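Local coordinates for aminoacyltransferase FemA (Staphylococcus aureus, PDB 1LRZ), which catalyses addition of glycines 2 and 3 to the pentaglycine interpeptide bridge of staphylococcal peptidoglycan, using glycyl-tRNA as the donor, at residues A[13-18]-A[75-80]; A[109-114]-A[126-131]; A[145-150]-A[367-372]; A[155-160]-A[388-393]. All blocks are in the same frame, centred on the assembly; numbering follows the deposited sequence.

Contact 1: residues A[13-18]-A[75-80]; sequences AFTDSM and GPVIDY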
# COMPACT_ATOMS: atom_id res chain seq x y z
N ALA A 13 -11.28 -17.84 -5.33
CA ALA A 13 -10.28 -18.90 -5.23
C ALA A 13 -9.21 -18.75 -6.30
O ALA A 13 -8.01 -18.88 -6.02
CB ALA A 13 -10.95 -20.27 -5.35
N PHE A 14 -9.64 -18.46 -7.52
CA PHE A 14 -8.67 -18.30 -8.60
C PHE A 14 -7.79 -17.07 -8.43
O PHE A 14 -6.56 -17.16 -8.50
CB PHE A 14 -9.35 -18.20 -9.96
CG PHE A 14 -8.40 -17.96 -11.08
CD1 PHE A 14 -7.52 -18.96 -11.48
CD2 PHE A 14 -8.38 -16.74 -11.74
CE1 PHE A 14 -6.63 -18.75 -12.54
CE2 PHE A 14 -7.50 -16.50 -12.79
CZ PHE A 14 -6.62 -17.52 -13.19
N THR A 15 -8.40 -15.92 -8.20
CA THR A 15 -7.59 -14.71 -8.06
C THR A 15 -6.61 -14.76 -6.86
O THR A 15 -5.51 -14.21 -6.95
CB THR A 15 -8.48 -13.47 -7.98
OG1 THR A 15 -9.38 -13.58 -6.87
CG2 THR A 15 -9.28 -13.33 -9.29
N ASP A 16 -6.99 -15.42 -5.77
CA ASP A 16 -6.11 -15.55 -4.61
C ASP A 16 -4.86 -16.37 -4.93
O ASP A 16 -3.84 -16.24 -4.26
CB ASP A 16 -6.81 -16.25 -3.44
CG ASP A 16 -7.61 -15.30 -2.56
OD1 ASP A 16 -8.22 -15.80 -1.59
OD2 ASP A 16 -7.64 -14.08 -2.83
N SER A 17 -4.93 -17.21 -5.95
CA SER A 17 -3.80 -18.06 -6.31
C SER A 17 -2.90 -17.50 -7.40
O SER A 17 -1.91 -18.12 -7.75
CB SER A 17 -4.31 -19.44 -6.75
OG SER A 17 -4.94 -19.36 -8.03
N MET A 18 -3.24 -16.34 -7.93
CA MET A 18 -2.47 -15.79 -9.05
C MET A 18 -1.65 -14.54 -8.74
O MET A 18 -2.03 -13.72 -7.90
CB MET A 18 -3.43 -15.46 -10.21
CG MET A 18 -4.07 -16.71 -10.92
SD MET A 18 -2.85 -17.61 -11.91
CE MET A 18 -2.84 -16.70 -13.38
N GLY A 75 -8.25 -5.59 -13.85
CA GLY A 75 -8.18 -6.97 -14.29
C GLY A 75 -7.97 -6.97 -15.79
O GLY A 75 -7.80 -5.91 -16.37
N PRO A 76 -8.02 -8.13 -16.45
CA PRO A 76 -8.25 -9.47 -15.89
C PRO A 76 -7.03 -10.13 -15.24
O PRO A 76 -5.90 -9.69 -15.42
CB PRO A 76 -8.72 -10.26 -17.10
CG PRO A 76 -7.92 -9.67 -18.21
CD PRO A 76 -7.99 -8.18 -17.93
N VAL A 77 -7.30 -11.18 -14.49
CA VAL A 77 -6.24 -11.96 -13.85
C VAL A 77 -6.14 -13.16 -14.79
O VAL A 77 -7.12 -13.89 -14.98
CB VAL A 77 -6.66 -12.40 -12.44
CG1 VAL A 77 -5.52 -13.16 -11.78
CG2 VAL A 77 -7.03 -11.16 -11.61
N ILE A 78 -4.98 -13.34 -15.39
CA ILE A 78 -4.78 -14.41 -16.36
C ILE A 78 -3.27 -14.59 -16.56
O ILE A 78 -2.49 -13.70 -16.23
CB ILE A 78 -5.47 -14.00 -17.69
CG1 ILE A 78 -5.35 -15.09 -18.75
CG2 ILE A 78 -4.85 -12.71 -18.21
CD1 ILE A 78 -6.15 -14.77 -20.01
N ASP A 79 -2.87 -15.74 -17.08
CA ASP A 79 -1.45 -15.99 -17.33
C ASP A 79 -1.07 -15.19 -18.58
O ASP A 79 -1.38 -15.60 -19.71
CB ASP A 79 -1.20 -17.49 -17.53
CG ASP A 79 0.18 -17.80 -18.10
OD1 ASP A 79 1.10 -16.95 -17.96
OD2 ASP A 79 0.35 -18.89 -18.68
N TYR A 80 -0.39 -14.06 -18.38
CA TYR A 80 -0.02 -13.22 -19.51
C TYR A 80 1.14 -13.73 -20.37
O TYR A 80 1.50 -13.08 -21.34
CB TYR A 80 0.25 -11.78 -19.06
CG TYR A 80 -1.02 -11.00 -18.77
CD1 TYR A 80 -1.52 -10.91 -17.47
CD2 TYR A 80 -1.73 -10.36 -19.80
CE1 TYR A 80 -2.69 -10.19 -17.19
CE2 TYR A 80 -2.90 -9.64 -19.54
CZ TYR A 80 -3.38 -9.56 -18.24
OH TYR A 80 -4.53 -8.84 -17.96
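Met18 and Val77 make the main contact here, and following the methionine outward from its backbone gives one side of the interface. Its CB lies 3.5 Å from CG1 of Val77, closer than two carbons normally pack. CG is anti to the carbonyl carbon (chi1 -69°) and stays near the same methyl, at 3.9 Å from Val77 CG1; it also sits over the rim of one face of the Phe14 ring, 3.5 Å above its plane. Beyond CG the chain folds at both remaining torsions, and the methyl ends against backbone instead of a side chain: Met18 CE is 3.8 Å from Asp79 N. Phe14 and Val77 slide past each other in opposite directions: the Phe14 ring turns its edge, at CE2, to O of Val77, 3.4 Å away and near the ring plane. The other valine methyl, CG2, meets CG2 of Thr15 at 3.9 Å, the two side chains crossing at about a right angle. The threonine hydroxyl takes no part in this, being shared between the backbone oxygens of Phe11 and Gln25. No hydrogen bond joins the two segments; they meet by van der Waals packing, methyls and ring edge against side chain and backbone. Val77 is itself tied through its backbone to Ala55 of the neighbouring strand 52-63, while Pro76 and Ile78 pack against helix 83-98. The arrangement is that of an alpha/beta layered domain, in which the C-terminal end of helix 8-16 packs against the end of strand 67-78 in a mixed sheet.

Contact 2: residues A[109-114]-A[126-131]; sequences PYLPYQ and AGNDWF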
# COMPACT_ATOMS: atom_id res chain seq x y z
N PRO A 109 -5.14 -3.45 -17.16
CA PRO A 109 -4.49 -4.64 -16.60
C PRO A 109 -3.30 -4.35 -15.70
O PRO A 109 -2.49 -3.46 -15.97
CB PRO A 109 -4.12 -5.45 -17.85
CG PRO A 109 -3.87 -4.41 -18.86
CD PRO A 109 -4.99 -3.41 -18.62
N TYR A 110 -3.23 -5.12 -14.62
CA TYR A 110 -2.18 -5.03 -13.62
C TYR A 110 -1.04 -5.84 -14.25
O TYR A 110 -0.72 -6.95 -13.81
CB TYR A 110 -2.67 -5.70 -12.33
CG TYR A 110 -1.91 -5.36 -11.07
CD1 TYR A 110 -2.11 -6.09 -9.90
CD2 TYR A 110 -1.00 -4.29 -11.03
CE1 TYR A 110 -1.45 -5.78 -8.72
CE2 TYR A 110 -0.32 -3.97 -9.84
CZ TYR A 110 -0.55 -4.72 -8.69
OH TYR A 110 0.07 -4.41 -7.51
N LEU A 111 -0.45 -5.26 -15.29
CA LEU A 111 0.60 -5.90 -16.08
C LEU A 111 1.84 -5.01 -16.20
O LEU A 111 1.77 -3.95 -16.81
CB LEU A 111 0.04 -6.18 -17.48
CG LEU A 111 0.94 -6.86 -18.52
CD1 LEU A 111 1.32 -8.24 -18.01
CD2 LEU A 111 0.21 -6.97 -19.87
N PRO A 112 2.98 -5.44 -15.66
CA PRO A 112 4.20 -4.63 -15.74
C PRO A 112 4.61 -4.38 -17.18
O PRO A 112 4.42 -5.22 -18.06
CB PRO A 112 5.25 -5.47 -15.01
CG PRO A 112 4.43 -6.30 -14.06
CD PRO A 112 3.23 -6.68 -14.90
N TYR A 113 5.21 -3.21 -17.39
CA TYR A 113 5.70 -2.78 -18.69
C TYR A 113 7.22 -2.60 -18.57
O TYR A 113 7.99 -3.27 -19.27
CB TYR A 113 5.04 -1.45 -19.08
CG TYR A 113 5.71 -0.70 -20.20
CD1 TYR A 113 6.15 -1.37 -21.36
CD2 TYR A 113 5.89 0.68 -20.13
CE1 TYR A 113 6.75 -0.68 -22.41
CE2 TYR A 113 6.48 1.39 -21.18
CZ TYR A 113 6.91 0.71 -22.31
OH TYR A 113 7.48 1.41 -23.35
N GLN A 114 7.64 -1.73 -17.66
CA GLN A 114 9.05 -1.44 -17.42
C GLN A 114 9.36 -1.34 -15.92
O GLN A 114 8.46 -1.10 -15.11
CB GLN A 114 9.44 -0.09 -18.06
CG GLN A 114 9.21 0.02 -19.54
CD GLN A 114 9.75 1.33 -20.10
OE1 GLN A 114 10.53 1.33 -21.05
NE2 GLN A 114 9.32 2.46 -19.51
N ALA A 126 9.88 -5.37 -18.84
CA ALA A 126 9.19 -6.52 -18.24
C ALA A 126 8.95 -7.67 -19.23
O ALA A 126 8.56 -8.78 -18.82
CB ALA A 126 7.86 -6.07 -17.62
N GLY A 127 9.16 -7.40 -20.51
CA GLY A 127 8.97 -8.42 -21.54
C GLY A 127 7.54 -8.60 -22.02
O GLY A 127 7.20 -9.66 -22.57
N ASN A 128 6.70 -7.59 -21.83
CA ASN A 128 5.30 -7.67 -22.22
C ASN A 128 4.92 -6.69 -23.33
O ASN A 128 3.74 -6.45 -23.58
CB ASN A 128 4.40 -7.42 -21.00
CG ASN A 128 4.71 -8.37 -19.85
OD1 ASN A 128 4.94 -9.56 -20.06
ND2 ASN A 128 4.71 -7.85 -18.61
N ASP A 129 5.93 -6.14 -24.00
CA ASP A 129 5.71 -5.19 -25.10
C ASP A 129 4.73 -5.70 -26.16
O ASP A 129 3.99 -4.91 -26.75
CB ASP A 129 7.05 -4.85 -25.77
CG ASP A 129 7.93 -3.95 -24.92
OD1 ASP A 129 7.66 -3.77 -23.72
OD2 ASP A 129 8.92 -3.42 -25.48
N TRP A 130 4.74 -7.01 -26.42
CA TRP A 130 3.84 -7.61 -27.42
C TRP A 130 2.38 -7.30 -27.11
O TRP A 130 1.52 -7.29 -28.01
CB TRP A 130 4.02 -9.13 -27.45
CG TRP A 130 3.63 -9.81 -26.18
CD1 TRP A 130 4.42 -10.07 -25.10
CD2 TRP A 130 2.32 -10.28 -25.83
NE1 TRP A 130 3.69 -10.66 -24.10
CE2 TRP A 130 2.40 -10.81 -24.52
CE3 TRP A 130 1.08 -10.31 -26.50
CZ2 TRP A 130 1.28 -11.35 -23.86
CZ3 TRP A 130 -0.03 -10.86 -25.84
CH2 TRP A 130 0.08 -11.37 -24.53
N PHE A 131 2.08 -7.06 -25.84
CA PHE A 131 0.72 -6.77 -25.43
C PHE A 131 0.12 -5.57 -26.15
O PHE A 131 -1.05 -5.61 -26.56
CB PHE A 131 0.66 -6.53 -23.92
CG PHE A 131 -0.73 -6.46 -23.38
CD1 PHE A 131 -1.53 -7.61 -23.32
CD2 PHE A 131 -1.27 -5.25 -22.94
CE1 PHE A 131 -2.83 -7.55 -22.83
CE2 PHE A 131 -2.56 -5.19 -22.45
CZ PHE A 131 -3.35 -6.34 -22.39
O HOH W 1 7.00 -4.98 -21.29
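At the open end of the beta hairpin of strands 112-116 and 122-125, Ala126, one residue past the second strand, still bonds to Tyr113 of the first: the nitrogen of Ala126 donates to O of Tyr113 at 2.9 Å, from above the carbonyl plane. That oxygen also accepts from a water, which in turn takes the N-H of Asn128 and donates to OD1 of Asp129. Two residues on from Ala126, the side-chain amide of Asn128 reaches back. Its ND2 gives a nearly straight bond (170°) to O of Pro112 at 2.7 Å, with the oxygen in the plane of the amide. On the strand side, Tyr113 and Gln114 both face Glu392 and form a classic beta bulge, at the point where the hairpin joins strand 389-393. The Tyr113 ring, with CG of Gln114 over the centre of one face, turns its edge to Asp129, CE1 lying 3.5 Å from OD1. CB of Pro112 touches CB of Ala126. With CG anti to the backbone N (chi1 -180°), Leu111 extends toward segment 126-131; CD1 lies 3.5 Å from ND2 of Asn128, while CD2 sits over the face of Phe131, 3.8 Å from the ring centroid, in a CH-pi contact. CG of Pro109 touches CE2 of the same ring.

Contact 3: residues A[145-150]-A[367-372]; sequences FHKGFD and SGKFTE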
# COMPACT_ATOMS: atom_id res chain seq x y z
N PHE A 145 1.24 6.92 -22.56
CA PHE A 145 2.07 6.78 -21.37
C PHE A 145 1.91 7.97 -20.44
O PHE A 145 2.80 8.79 -20.27
CB PHE A 145 3.53 6.58 -21.79
CG PHE A 145 3.73 5.36 -22.65
CD1 PHE A 145 3.74 5.45 -24.04
CD2 PHE A 145 3.78 4.09 -22.07
CE1 PHE A 145 3.79 4.31 -24.83
CE2 PHE A 145 3.83 2.94 -22.85
CZ PHE A 145 3.84 3.05 -24.24
N HIS A 146 0.73 8.04 -19.81
CA HIS A 146 0.43 9.13 -18.93
C HIS A 146 1.18 9.04 -17.60
O HIS A 146 1.58 7.96 -17.16
CB HIS A 146 -1.09 9.22 -18.69
CG HIS A 146 -1.70 7.98 -18.11
ND1 HIS A 146 -1.82 7.78 -16.75
CD2 HIS A 146 -2.27 6.90 -18.70
CE1 HIS A 146 -2.45 6.64 -16.53
NE2 HIS A 146 -2.73 6.08 -17.69
N LYS A 147 1.41 10.20 -17.01
CA LYS A 147 2.11 10.33 -15.74
C LYS A 147 1.35 11.31 -14.86
O LYS A 147 0.54 12.10 -15.36
CB LYS A 147 3.51 10.90 -15.96
CG LYS A 147 4.44 10.06 -16.78
CD LYS A 147 5.71 10.86 -17.00
CE LYS A 147 6.80 10.05 -17.66
NZ LYS A 147 8.01 10.91 -17.81
N GLY A 148 1.62 11.29 -13.56
CA GLY A 148 0.94 12.19 -12.65
C GLY A 148 -0.35 11.52 -12.25
O GLY A 148 -0.70 10.49 -12.81
N PHE A 149 -1.05 12.08 -11.26
CA PHE A 149 -2.29 11.48 -10.81
C PHE A 149 -3.48 12.03 -11.58
O PHE A 149 -3.82 13.21 -11.45
CB PHE A 149 -2.47 11.72 -9.31
CG PHE A 149 -1.24 11.41 -8.51
CD1 PHE A 149 -0.42 12.43 -8.04
CD2 PHE A 149 -0.88 10.09 -8.24
CE1 PHE A 149 0.74 12.15 -7.32
CE2 PHE A 149 0.28 9.79 -7.52
CZ PHE A 149 1.09 10.83 -7.07
N ASP A 150 -4.11 11.17 -12.37
CA ASP A 150 -5.26 11.53 -13.18
C ASP A 150 -6.54 11.39 -12.36
O ASP A 150 -6.60 10.59 -11.42
CB ASP A 150 -5.34 10.63 -14.41
CG ASP A 150 -6.47 11.00 -15.34
OD1 ASP A 150 -7.65 10.76 -15.00
OD2 ASP A 150 -6.17 11.56 -16.42
N SER A 367 3.97 9.53 -8.88
CA SER A 367 3.58 10.25 -10.09
C SER A 367 4.26 9.79 -11.38
O SER A 367 3.66 9.88 -12.45
CB SER A 367 3.85 11.75 -9.91
OG SER A 367 5.24 12.00 -9.85
N GLY A 368 5.48 9.30 -11.28
CA GLY A 368 6.17 8.88 -12.49
C GLY A 368 7.01 10.02 -13.05
O GLY A 368 7.75 9.85 -14.02
N LYS A 369 6.88 11.20 -12.45
CA LYS A 369 7.65 12.38 -12.86
C LYS A 369 8.77 12.47 -11.83
O LYS A 369 8.62 13.09 -10.78
CB LYS A 369 6.79 13.64 -12.78
CG LYS A 369 5.52 13.65 -13.62
CD LYS A 369 4.72 14.91 -13.34
CE LYS A 369 3.39 14.94 -14.08
NZ LYS A 369 2.57 16.14 -13.68
N PHE A 370 9.90 11.83 -12.12
CA PHE A 370 10.99 11.83 -11.17
C PHE A 370 11.85 13.10 -11.22
O PHE A 370 13.00 13.07 -11.65
CB PHE A 370 11.83 10.56 -11.36
CG PHE A 370 11.04 9.29 -11.17
CD1 PHE A 370 10.31 8.74 -12.22
CD2 PHE A 370 10.98 8.67 -9.92
CE1 PHE A 370 9.53 7.59 -12.04
CE2 PHE A 370 10.19 7.52 -9.73
CZ PHE A 370 9.47 6.99 -10.79
N THR A 371 11.27 14.21 -10.79
CA THR A 371 11.96 15.49 -10.75
C THR A 371 11.96 16.02 -9.32
O THR A 371 11.11 15.64 -8.50
CB THR A 371 11.27 16.53 -11.65
OG1 THR A 371 9.92 16.72 -11.19
CG2 THR A 371 11.25 16.05 -13.10
N GLU A 372 12.92 16.88 -9.01
CA GLU A 372 13.01 17.45 -7.68
C GLU A 372 11.80 18.30 -7.36
O GLU A 372 11.40 18.43 -6.20
CB GLU A 372 14.29 18.30 -7.54
CG GLU A 372 15.53 17.47 -7.22
CD GLU A 372 15.41 16.76 -5.87
OE1 GLU A 372 15.35 17.46 -4.83
OE2 GLU A 372 15.37 15.51 -5.86
O HOH W 2 10.02 11.36 -15.42
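Gly148 and Ser367 join two irregular loops through a single direct hydrogen bond, and an ST turn folds the loop that holds the serine. One loop leads from strand 141-142 to strand 157-162, the other from strand 360-365 to helix 377-384, so both border the sheet in which 157-162 and 360-365 are neighbours. The nitrogen of Gly148 donates to O of Ser367 at 2.7 Å with an angle of 166°, in the carbonyl plane and on a lone pair. Gly148 has a positive phi (86°), a conformation characteristic of glycine, and its CA lies 4.0 Å from CE of Lys369. The two lysines run past this bond with extended chains. Lys147 lays its CD 3.7 Å from O of Gly368, and its CB lies near CG of Lys369. Opposite the Lys147 chain, Phe149 brings CZ to 3.6 Å from the nitrogen of Ser367, approaching obliquely; that nitrogen is bonded to the carboxylate of Asp376.

In the ST turn, OG of Ser367, set between the backbone N and the carbonyl carbon, accepts from N of Lys369 at 3.2 Å, which holds the turn around Gly368, another glycine with positive phi. Further along, Phe370 is the centre of an inverse gamma turn. In the partner loop, O of His146 takes NE of Arg156, and the imidazole NE2 of His146 is bonded to Asp396. A water completes the outer layer: NZ of Lys147 donates to it at 3.2 Å, and it donates to O of Gly368 at 3.1 Å.

Contact 4: residues A[155-160]-A[388-393]; sequences IRYHSV and AEIIEY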
# COMPACT_ATOMS: atom_id res chain seq x y z
N ILE A 155 -3.13 5.29 -11.32
CA ILE A 155 -1.73 5.68 -11.44
C ILE A 155 -0.96 4.50 -12.05
O ILE A 155 -1.10 3.36 -11.59
CB ILE A 155 -1.13 6.07 -10.06
CG1 ILE A 155 0.35 6.42 -10.21
CG2 ILE A 155 -1.30 4.93 -9.08
CD1 ILE A 155 0.60 7.57 -11.18
N ARG A 156 -0.16 4.78 -13.07
CA ARG A 156 0.61 3.76 -13.78
C ARG A 156 1.94 3.35 -13.15
O ARG A 156 2.61 2.45 -13.66
CB ARG A 156 0.91 4.19 -15.23
CG ARG A 156 -0.20 4.01 -16.25
CD ARG A 156 0.35 4.07 -17.70
NE ARG A 156 1.34 5.13 -17.87
CZ ARG A 156 2.61 4.93 -18.19
NH1 ARG A 156 3.07 3.69 -18.38
NH2 ARG A 156 3.44 5.96 -18.29
N TYR A 157 2.33 3.99 -12.05
CA TYR A 157 3.60 3.66 -11.41
C TYR A 157 3.47 3.30 -9.93
O TYR A 157 2.78 3.99 -9.18
CB TYR A 157 4.59 4.82 -11.51
CG TYR A 157 4.89 5.30 -12.91
CD1 TYR A 157 3.98 6.10 -13.62
CD2 TYR A 157 6.10 4.98 -13.53
CE1 TYR A 157 4.29 6.57 -14.91
CE2 TYR A 157 6.41 5.44 -14.81
CZ TYR A 157 5.50 6.24 -15.49
OH TYR A 157 5.82 6.71 -16.74
N HIS A 158 4.14 2.22 -9.53
CA HIS A 158 4.15 1.77 -8.13
C HIS A 158 5.59 1.67 -7.63
O HIS A 158 6.50 1.38 -8.41
CB HIS A 158 3.53 0.37 -7.99
CG HIS A 158 2.05 0.32 -8.17
ND1 HIS A 158 1.35 -0.87 -8.23
CD2 HIS A 158 1.13 1.30 -8.30
CE1 HIS A 158 0.06 -0.62 -8.39
NE2 HIS A 158 -0.10 0.69 -8.44
N SER A 159 5.79 1.91 -6.34
CA SER A 159 7.10 1.77 -5.69
C SER A 159 6.90 0.46 -4.94
O SER A 159 6.08 0.39 -4.02
CB SER A 159 7.35 2.90 -4.69
OG SER A 159 8.46 2.56 -3.87
N VAL A 160 7.64 -0.58 -5.32
CA VAL A 160 7.45 -1.90 -4.75
C VAL A 160 8.69 -2.53 -4.11
O VAL A 160 9.75 -2.54 -4.72
CB VAL A 160 6.93 -2.86 -5.85
CG1 VAL A 160 6.59 -4.23 -5.27
CG2 VAL A 160 5.72 -2.22 -6.54
N ALA A 388 13.01 0.02 -2.30
CA ALA A 388 11.95 -0.42 -3.19
C ALA A 388 12.41 -0.13 -4.62
O ALA A 388 13.41 0.55 -4.82
CB ALA A 388 10.68 0.35 -2.90
N GLU A 389 11.69 -0.67 -5.61
CA GLU A 389 12.03 -0.37 -7.00
C GLU A 389 10.76 0.16 -7.66
O GLU A 389 9.68 0.03 -7.09
CB GLU A 389 12.52 -1.64 -7.73
CG GLU A 389 11.42 -2.49 -8.31
CD GLU A 389 11.93 -3.75 -9.01
OE1 GLU A 389 12.81 -3.64 -9.90
OE2 GLU A 389 11.42 -4.84 -8.67
N ILE A 390 10.86 0.78 -8.84
CA ILE A 390 9.65 1.29 -9.48
C ILE A 390 9.13 0.32 -10.55
O ILE A 390 9.91 -0.23 -11.35
CB ILE A 390 9.89 2.64 -10.20
CG1 ILE A 390 10.33 3.72 -9.19
CG2 ILE A 390 8.60 3.08 -10.91
CD1 ILE A 390 9.34 4.00 -8.08
N ILE A 391 7.83 0.09 -10.57
CA ILE A 391 7.25 -0.76 -11.60
C ILE A 391 6.28 0.11 -12.39
O ILE A 391 5.38 0.73 -11.81
CB ILE A 391 6.50 -1.99 -11.04
CG1 ILE A 391 7.47 -2.88 -10.26
CG2 ILE A 391 5.86 -2.79 -12.22
CD1 ILE A 391 6.81 -4.10 -9.62
N GLU A 392 6.50 0.20 -13.70
CA GLU A 392 5.62 0.97 -14.57
C GLU A 392 4.74 -0.03 -15.29
O GLU A 392 5.25 -0.99 -15.88
CB GLU A 392 6.42 1.77 -15.60
CG GLU A 392 5.54 2.51 -16.63
CD GLU A 392 6.35 3.28 -17.66
OE1 GLU A 392 5.74 3.91 -18.56
OE2 GLU A 392 7.60 3.27 -17.57
N TYR A 393 3.42 0.18 -15.25
CA TYR A 393 2.49 -0.73 -15.89
C TYR A 393 2.11 -0.28 -17.30
O TYR A 393 2.36 0.86 -17.68
CB TYR A 393 1.24 -0.89 -15.02
CG TYR A 393 1.56 -1.39 -13.63
CD1 TYR A 393 1.66 -0.51 -12.56
CD2 TYR A 393 1.85 -2.74 -13.40
CE1 TYR A 393 2.04 -0.93 -11.29
CE2 TYR A 393 2.24 -3.19 -12.13
CZ TYR A 393 2.34 -2.27 -11.08
OH TYR A 393 2.70 -2.69 -9.82
O HOH W 3 8.22 5.94 -17.35
O HOH W 4 10.13 -5.18 -6.04
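The rings of His158 and Tyr393 meet as a T-shaped pair, the tyrosine edge against the histidine face, with centroids 4.6 Å apart and planes at 70°. CE1 of Tyr393 stands 3.1 Å above the imidazole plane, toward its rim, and ND1 of His158 gives a weak hydrogen bond to the tyrosine OH at 2.8 Å. The pair lies at one end of an antiparallel strand pair, 157-160 with 389-393, inside the mixed nine-stranded sheet. The guanidinium of Arg156 uses its edge: NH1 donates in plane to OE1 of Glu392 at 2.7 Å, on the anti lone pair of that oxygen, and to O of Tyr393 at 3.0 Å, nearly along the C=O axis. NH2 adds a weak second bond to OE1. The two charged planes are 60° apart, a salt bridge between side chains that lie alongside each other. Glu392 reaches it with a fully extended chain (CG anti to the backbone N, chi1 175°), and its shaft runs beside the Tyr157 ring, CG 3.6 Å from CE2. Its other oxygen, OE2, is held by NE2 of Gln114 and by a water that lies at the edge of the Tyr157 ring and also bonds OH of that tyrosine.

Four backbone bonds join the hydrogen-bonded pairs His158 with Ile391 and Val160 with Glu389. Tyr157, Ser159, Ile390 and Glu392 share one face of the sheet. On the other, next to His158, CG2 of Val160 packs against CD1 of Ile391 at 3.8 Å.

How the contacts relate
Along the chain, contact 1 closes before contact 2 opens and contact 2 before contacts 3 and 4, whose segments alternate. Contact 1 belongs to the seven-stranded sheet, contact 4 to the nine-stranded one, with contact 2 between: Tyr80 of contact 1 packs on Leu111, Trp130 and Phe131, while strand 112-116 of contact 2 pairs with strand 389-393 of contact 4. Centres lie about 15 Å apart for contacts 1 and 2, about 12 Å for 2 and 4, and about 11 Å for 3 and 4. Contacts 1, 2 and 4 thus form a chain of touching residues from one sheet to the other, with contact 3 beside it, touching contact 4 through Lys147 on Tyr157 and contact 2 through Phe145 on Tyr113.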